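Local coordinates for protein polyketide biosynthesis cytochrome P450 PksS (Bacillus subtilis, PDB 4YZR) that acts as a heme-dependent cytochrome P450 monooxygenase in bacillaene biosynthesis, taking dihydrobacillaene as its substrate, at residues A[248-260]-A[278-290]. Residues are numbered along the deposited sequence; the frame is centred on the assembly and turned at random.
With HEM (protoporphyrin IX containing Fe), chain C.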
loop_
_atom_site.group_PDB
_atom_site.type_symbol
_atom_site.label_atom_id
_atom_site.label_comp_id
_atom_site.label_asym_id
_atom_site.label_seq_id
_atom_site.Cartn_x
_atom_site.Cartn_y
_atom_site.Cartn_z
ATOM N N ASN A 248 -3.007 6.394 1.253
ATOM C CA ASN A 248 -3.702 5.994 2.463
ATOM C C ASN A 248 -2.784 6.118 3.665
ATOM O O ASN A 248 -3.314 6.433 4.754
ATOM C CB ASN A 248 -4.323 4.628 2.302
ATOM C CG ASN A 248 -5.472 4.639 1.364
ATOM O OD1 ASN A 248 -6.057 5.752 1.233
ATOM N ND2 ASN A 248 -5.773 3.571 0.779
ATOM N N LEU A 249 -1.520 5.832 3.578
ATOM C CA LEU A 249 -0.663 6.133 4.719
ATOM C C LEU A 249 -0.827 7.598 5.118
ATOM O O LEU A 249 -0.946 7.969 6.295
ATOM C CB LEU A 249 0.800 5.811 4.464
ATOM C CG LEU A 249 1.810 6.245 5.527
ATOM C CD1 LEU A 249 1.529 5.657 6.911
ATOM C CD2 LEU A 249 3.238 5.923 5.130
ATOM N N LEU A 250 -0.701 8.487 4.118
ATOM C CA LEU A 250 -0.744 9.908 4.457
ATOM C C LEU A 250 -2.062 10.300 4.968
ATOM O O LEU A 250 -2.161 11.108 5.920
ATOM C CB LEU A 250 -0.392 10.716 3.233
ATOM C CG LEU A 250 0.992 10.542 2.650
ATOM C CD1 LEU A 250 1.318 11.435 1.479
ATOM C CD2 LEU A 250 2.100 10.524 3.650
ATOM N N GLY A 251 -3.171 9.823 4.377
ATOM C CA GLY A 251 -4.481 10.228 4.824
ATOM C C GLY A 251 -4.842 9.680 6.180
ATOM O O GLY A 251 -5.271 10.387 7.110
ATOM N N SER A 252 -4.745 8.346 6.289
ATOM C CA SER A 252 -5.082 7.713 7.517
ATOM C C SER A 252 -4.126 8.052 8.615
ATOM O O SER A 252 -4.524 8.123 9.760
ATOM C CB SER A 252 -5.128 6.202 7.323
ATOM O OG SER A 252 -6.131 5.853 6.396
ATOM N N GLY A 253 -2.869 8.251 8.300
ATOM C CA GLY A 253 -1.919 8.709 9.346
ATOM C C GLY A 253 -2.272 10.084 9.832
ATOM O O GLY A 253 -2.192 10.304 11.049
ATOM N N THR A 254 -2.673 10.981 8.915
ATOM C CA THR A 254 -3.081 12.321 9.356
ATOM C C THR A 254 -4.277 12.160 10.272
ATOM O O THR A 254 -4.374 12.783 11.372
ATOM C CB THR A 254 -3.394 13.211 8.172
ATOM O OG1 THR A 254 -2.197 13.446 7.456
ATOM C CG2 THR A 254 -3.909 14.579 8.607
ATOM N N LEU A 255 -5.274 11.392 9.863
ATOM C CA LEU A 255 -6.462 11.179 10.683
ATOM C C LEU A 255 -6.051 10.679 12.092
ATOM O O LEU A 255 -6.541 11.176 13.122
ATOM C CB LEU A 255 -7.470 10.235 10.019
ATOM C CG LEU A 255 -8.643 9.805 10.903
ATOM C CD1 LEU A 255 -9.490 11.011 11.323
ATOM C CD2 LEU A 255 -9.519 8.780 10.179
ATOM N N ALA A 256 -5.182 9.670 12.141
ATOM C CA ALA A 256 -4.800 9.097 13.439
ATOM C C ALA A 256 -4.116 10.177 14.280
ATOM O O ALA A 256 -4.410 10.229 15.509
ATOM C CB ALA A 256 -3.908 7.888 13.250
ATOM N N LEU A 257 -3.232 10.974 13.755
ATOM C CA LEU A 257 -2.647 12.075 14.510
ATOM C C LEU A 257 -3.697 13.052 14.978
ATOM O O LEU A 257 -3.625 13.407 16.175
ATOM C CB LEU A 257 -1.603 12.782 13.697
ATOM C CG LEU A 257 -0.326 12.019 13.365
ATOM C CD1 LEU A 257 0.487 12.706 12.280
ATOM C CD2 LEU A 257 0.519 11.756 14.614
ATOM N N LEU A 258 -4.701 13.382 14.191
ATOM C CA LEU A 258 -5.756 14.323 14.581
ATOM C C LEU A 258 -6.670 13.716 15.632
ATOM O O LEU A 258 -7.332 14.528 16.332
ATOM C CB LEU A 258 -6.484 14.861 13.358
ATOM C CG LEU A 258 -5.609 15.615 12.365
ATOM C CD1 LEU A 258 -6.461 16.005 11.174
ATOM C CD2 LEU A 258 -4.939 16.805 13.019
ATOM N N GLN A 259 -6.772 12.399 15.749
ATOM C CA GLN A 259 -7.582 11.745 16.759
ATOM C C GLN A 259 -6.852 11.497 18.036
ATOM O O GLN A 259 -7.513 11.114 19.016
ATOM C CB GLN A 259 -8.083 10.419 16.249
ATOM C CG GLN A 259 -9.043 10.406 15.090
ATOM C CD GLN A 259 -9.123 8.938 14.461
ATOM O OE1 GLN A 259 -8.123 8.099 14.457
ATOM N NE2 GLN A 259 -10.166 8.700 13.917
ATOM N N HIS A 260 -5.553 11.757 18.065
ATOM C CA HIS A 260 -4.679 11.526 19.219
ATOM C C HIS A 260 -3.823 12.722 19.510
ATOM O O HIS A 260 -2.655 12.804 19.223
ATOM C CB HIS A 260 -3.796 10.286 18.993
ATOM C CG HIS A 260 -4.544 9.006 18.804
ATOM N ND1 HIS A 260 -5.121 8.622 17.604
ATOM C CD2 HIS A 260 -4.875 8.031 19.684
ATOM C CE1 HIS A 260 -5.707 7.449 17.736
ATOM N NE2 HIS A 260 -5.522 7.048 18.985
ATOM N N VAL A 278 6.236 7.465 12.210
ATOM C CA VAL A 278 5.786 6.835 10.884
ATOM C C VAL A 278 5.597 5.358 11.088
ATOM O O VAL A 278 4.623 4.799 10.549
ATOM C CB VAL A 278 6.744 7.213 9.789
ATOM C CG1 VAL A 278 6.463 6.358 8.550
ATOM C CG2 VAL A 278 6.625 8.715 9.489
ATOM N N GLU A 279 6.459 4.675 11.807
ATOM C CA GLU A 279 6.275 3.266 12.007
ATOM C C GLU A 279 5.051 2.948 12.821
ATOM O O GLU A 279 4.295 1.989 12.554
ATOM C CB GLU A 279 7.497 2.638 12.689
ATOM C CG GLU A 279 8.749 2.750 11.890
ATOM C CD GLU A 279 8.636 2.239 10.543
ATOM O OE1 GLU A 279 8.329 1.003 10.367
ATOM O OE2 GLU A 279 8.859 2.955 9.580
ATOM N N GLU A 280 4.753 3.785 13.818
ATOM C CA GLU A 280 3.527 3.610 14.577
ATOM C C GLU A 280 2.297 3.884 13.772
ATOM O O GLU A 280 1.302 3.166 13.905
ATOM C CB GLU A 280 3.571 4.411 15.865
ATOM C CG GLU A 280 2.347 4.274 16.715
ATOM C CD GLU A 280 2.173 2.956 17.389
ATOM O OE1 GLU A 280 2.856 1.969 17.069
ATOM O OE2 GLU A 280 1.341 2.845 18.405
ATOM N N LEU A 281 2.367 4.895 12.914
ATOM C CA LEU A 281 1.219 5.135 12.024
ATOM C C LEU A 281 1.046 3.983 11.060
ATOM O O LEU A 281 -0.102 3.604 10.777
ATOM C CB LEU A 281 1.354 6.490 11.347
ATOM C CG LEU A 281 1.277 7.683 12.329
ATOM C CD1 LEU A 281 1.663 8.951 11.635
ATOM C CD2 LEU A 281 -0.031 7.881 12.958
ATOM N N LEU A 282 2.098 3.401 10.536
ATOM C CA LEU A 282 1.967 2.191 9.710
ATOM C C LEU A 282 1.325 1.093 10.475
ATOM O O LEU A 282 0.414 0.412 9.954
ATOM C CB LEU A 282 3.323 1.766 9.225
ATOM C CG LEU A 282 3.906 2.545 8.062
ATOM C CD1 LEU A 282 5.410 2.505 7.973
ATOM C CD2 LEU A 282 3.245 2.100 6.740
ATOM N N ARG A 283 1.737 0.837 11.708
ATOM C CA ARG A 283 1.180 -0.219 12.486
ATOM C C ARG A 283 -0.288 -0.008 12.761
ATOM O O ARG A 283 -1.100 -0.929 12.598
ATOM C CB ARG A 283 1.914 -0.368 13.831
ATOM C CG ARG A 283 1.405 -1.473 14.694
ATOM C CD ARG A 283 1.855 -1.421 16.170
ATOM N NE ARG A 283 1.226 -0.370 16.892
ATOM C CZ ARG A 283 0.071 -0.498 17.544
ATOM N NH1 ARG A 283 -0.591 -1.605 17.584
ATOM N NH2 ARG A 283 -0.476 0.569 18.166
ATOM N N TYR A 284 -0.657 1.171 13.210
ATOM C CA TYR A 284 -2.006 1.493 13.679
ATOM C C TYR A 284 -2.982 1.668 12.516
ATOM O O TYR A 284 -4.161 1.218 12.662
ATOM C CB TYR A 284 -1.898 2.776 14.498
ATOM C CG TYR A 284 -3.156 3.153 15.236
ATOM C CD1 TYR A 284 -3.417 2.671 16.474
ATOM C CD2 TYR A 284 -4.047 3.966 14.644
ATOM C CE1 TYR A 284 -4.626 3.085 17.130
ATOM C CE2 TYR A 284 -5.236 4.359 15.267
ATOM C CZ TYR A 284 -5.470 3.900 16.467
ATOM O OH TYR A 284 -6.685 4.293 17.075
ATOM N N THR A 285 -2.573 2.200 11.389
ATOM C CA THR A 285 -3.487 2.465 10.309
ATOM C C THR A 285 -3.496 1.351 9.321
ATOM O O THR A 285 -4.416 1.336 8.485
ATOM C CB THR A 285 -3.177 3.779 9.574
ATOM O OG1 THR A 285 -1.985 3.718 8.782
ATOM C CG2 THR A 285 -3.197 5.002 10.563
ATOM N N SER A 286 -2.504 0.469 9.258
ATOM C CA SER A 286 -2.398 -0.663 8.340
ATOM C C SER A 286 -3.033 -0.336 6.986
ATOM O O SER A 286 -4.081 -1.017 6.623
ATOM C CB SER A 286 -3.019 -1.902 8.957
ATOM O OG SER A 286 -2.309 -2.262 10.185
ATOM N N PRO A 287 -2.482 0.516 6.147
ATOM C CA PRO A 287 -3.085 0.906 4.861
ATOM C C PRO A 287 -3.472 -0.277 4.070
ATOM O O PRO A 287 -4.549 -0.283 3.404
ATOM C CB PRO A 287 -2.023 1.750 4.226
ATOM C CG PRO A 287 -1.247 2.346 5.392
ATOM C CD PRO A 287 -1.215 1.267 6.450
ATOM N N VAL A 288 -2.647 -1.303 4.005
ATOM C CA VAL A 288 -3.052 -2.626 3.547
ATOM C C VAL A 288 -3.515 -3.349 4.794
ATOM O O VAL A 288 -2.714 -3.799 5.661
ATOM C CB VAL A 288 -1.929 -3.366 2.843
ATOM C CG1 VAL A 288 -2.444 -4.715 2.409
ATOM C CG2 VAL A 288 -1.369 -2.562 1.705
ATOM N N VAL A 289 -4.792 -3.475 4.954
ATOM C CA VAL A 289 -5.349 -4.019 6.213
ATOM C C VAL A 289 -5.414 -5.538 6.173
ATOM O O VAL A 289 -5.436 -6.195 7.259
ATOM C CB VAL A 289 -6.663 -3.328 6.603
ATOM C CG1 VAL A 289 -7.817 -3.812 5.748
ATOM C CG2 VAL A 289 -6.984 -3.473 8.056
ATOM N N MET A 290 -5.490 -6.098 5.006
ATOM C CA MET A 290 -5.496 -7.517 4.805
ATOM C C MET A 290 -4.851 -7.786 3.490
ATOM O O MET A 290 -4.991 -6.964 2.574
ATOM C CB MET A 290 -6.992 -8.072 4.720
ATOM C CG MET A 290 -7.716 -8.293 5.892
ATOM S SD MET A 290 -9.104 -9.405 5.314
ATOM C CE MET A 290 -10.196 -8.950 6.590
HETATM C CHA HEM C . 4.694 -5.346 -1.655
HETATM C CHB HEM C . 2.556 -2.509 1.621
HETATM C CHC HEM C . 4.093 1.418 -0.801
HETATM C CHD HEM C . 6.065 -1.443 -4.110
HETATM C C1A HEM C . 3.962 -4.928 -0.569
HETATM C C2A HEM C . 3.349 -5.753 0.482
HETATM C C3A HEM C . 2.724 -4.968 1.322
HETATM C C4A HEM C . 2.991 -3.587 0.912
HETATM C CMA HEM C . 1.870 -5.362 2.461
HETATM C CAA HEM C . 3.321 -7.286 0.465
HETATM C CBA HEM C . 2.150 -7.823 -0.222
HETATM C CGA HEM C . 1.967 -9.401 -0.263
HETATM O O1A HEM C . 0.831 -9.750 -0.738
HETATM O O2A HEM C . 2.867 -10.000 0.195
HETATM C C1B HEM C . 2.779 -1.188 1.239
HETATM C C2B HEM C . 2.394 -0.024 1.968
HETATM C C3B HEM C . 2.799 1.097 1.325
HETATM C C4B HEM C . 3.484 0.606 0.128
HETATM C CMB HEM C . 1.669 -0.118 3.231
HETATM C CAB HEM C . 2.652 2.510 1.626
HETATM C CBB HEM C . 2.412 2.922 2.821
HETATM C C1C HEM C . 4.806 1.038 -1.906
HETATM C C2C HEM C . 5.425 1.848 -2.880
HETATM C C3C HEM C . 6.004 1.027 -3.849
HETATM C C4C HEM C . 5.680 -0.308 -3.458
HETATM C CMC HEM C . 5.532 3.340 -2.705
HETATM C CAC HEM C . 6.758 1.399 -5.035
HETATM C CBC HEM C . 6.607 2.510 -5.659
HETATM C C1D HEM C . 5.867 -2.759 -3.771
HETATM C C2D HEM C . 6.269 -3.888 -4.576
HETATM C C3D HEM C . 5.896 -4.988 -3.858
HETATM C C4D HEM C . 5.268 -4.532 -2.602
HETATM C CMD HEM C . 7.033 -3.850 -5.881
HETATM C CAD HEM C . 6.114 -6.436 -4.214
HETATM C CBD HEM C . 7.410 -6.971 -3.689
HETATM C CGD HEM C . 7.762 -8.431 -4.111
HETATM O O1D HEM C . 6.820 -9.111 -4.532
HETATM O O2D HEM C . 8.944 -8.777 -3.926
HETATM N NA HEM C . 3.786 -3.634 -0.196
HETATM N NB HEM C . 3.488 -0.754 0.143
HETATM N NC HEM C . 4.993 -0.269 -2.265
HETATM N ND HEM C . 5.247 -3.144 -2.606
HETATM FE FE HEM C . 4.444 -1.961 -1.207
HETATM O O HOH W 1 -5.904 3.106 6.892
HETATM O O HOH W 2 -8.516 5.473 15.590
#
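Thr285 packs on Ser252 where the C-terminal half of helix I (228-259) of the cytochrome P450 fold meets helix K (274-285). The latter carries the family's ExxR pair: Arg283 grips Glu280 side-on, NE to OE1 and NH2 to OE2, both nitrogens above the carboxylate plane. The axes of 248-259 and 278-285 cross at 96°, 9.5 Å apart. Gly253 CA and Leu281 CA are 5.5 Å apart; lacking a side chain, Gly253 lets Leu281 lie against it, CD2 near Gly253 O. The Thr285 hydroxyl sits between its own backbone N and carbonyl carbon (chi1 71°) and bonds back to Leu281 O from above the carbonyl plane, while Thr285 N reaches that oxygen from the other face. The same rotation sends Thr285 CG2 to 3.5 Å from Ser252 O. Water 1 accepts from Ser252 OG and donates to Thr285 O.

Leu281 CD2 also meets Ala256 CB, and Leu281 CD1 meets Leu257 CD1 at 4.0 Å, the side chains crossing nearly at right angles. Toward the heme, Leu249 has CG anti to its backbone N (chi1 173°), which carries CD1 to Leu282 CD2. Leu249 CB lies 3.7 Å from heme vinyl carbon CBB, and Pro287 CG 3.9 Å from Leu249 CA.

At the far end, His260 ND1 bonds to Ala256 O nearly in the ring plane, and His260 CE1 meets Tyr284 OH at 3.4 Å. Tyr284 OH lies 2.6 Å from water 2, which donates to Gln259 OE1.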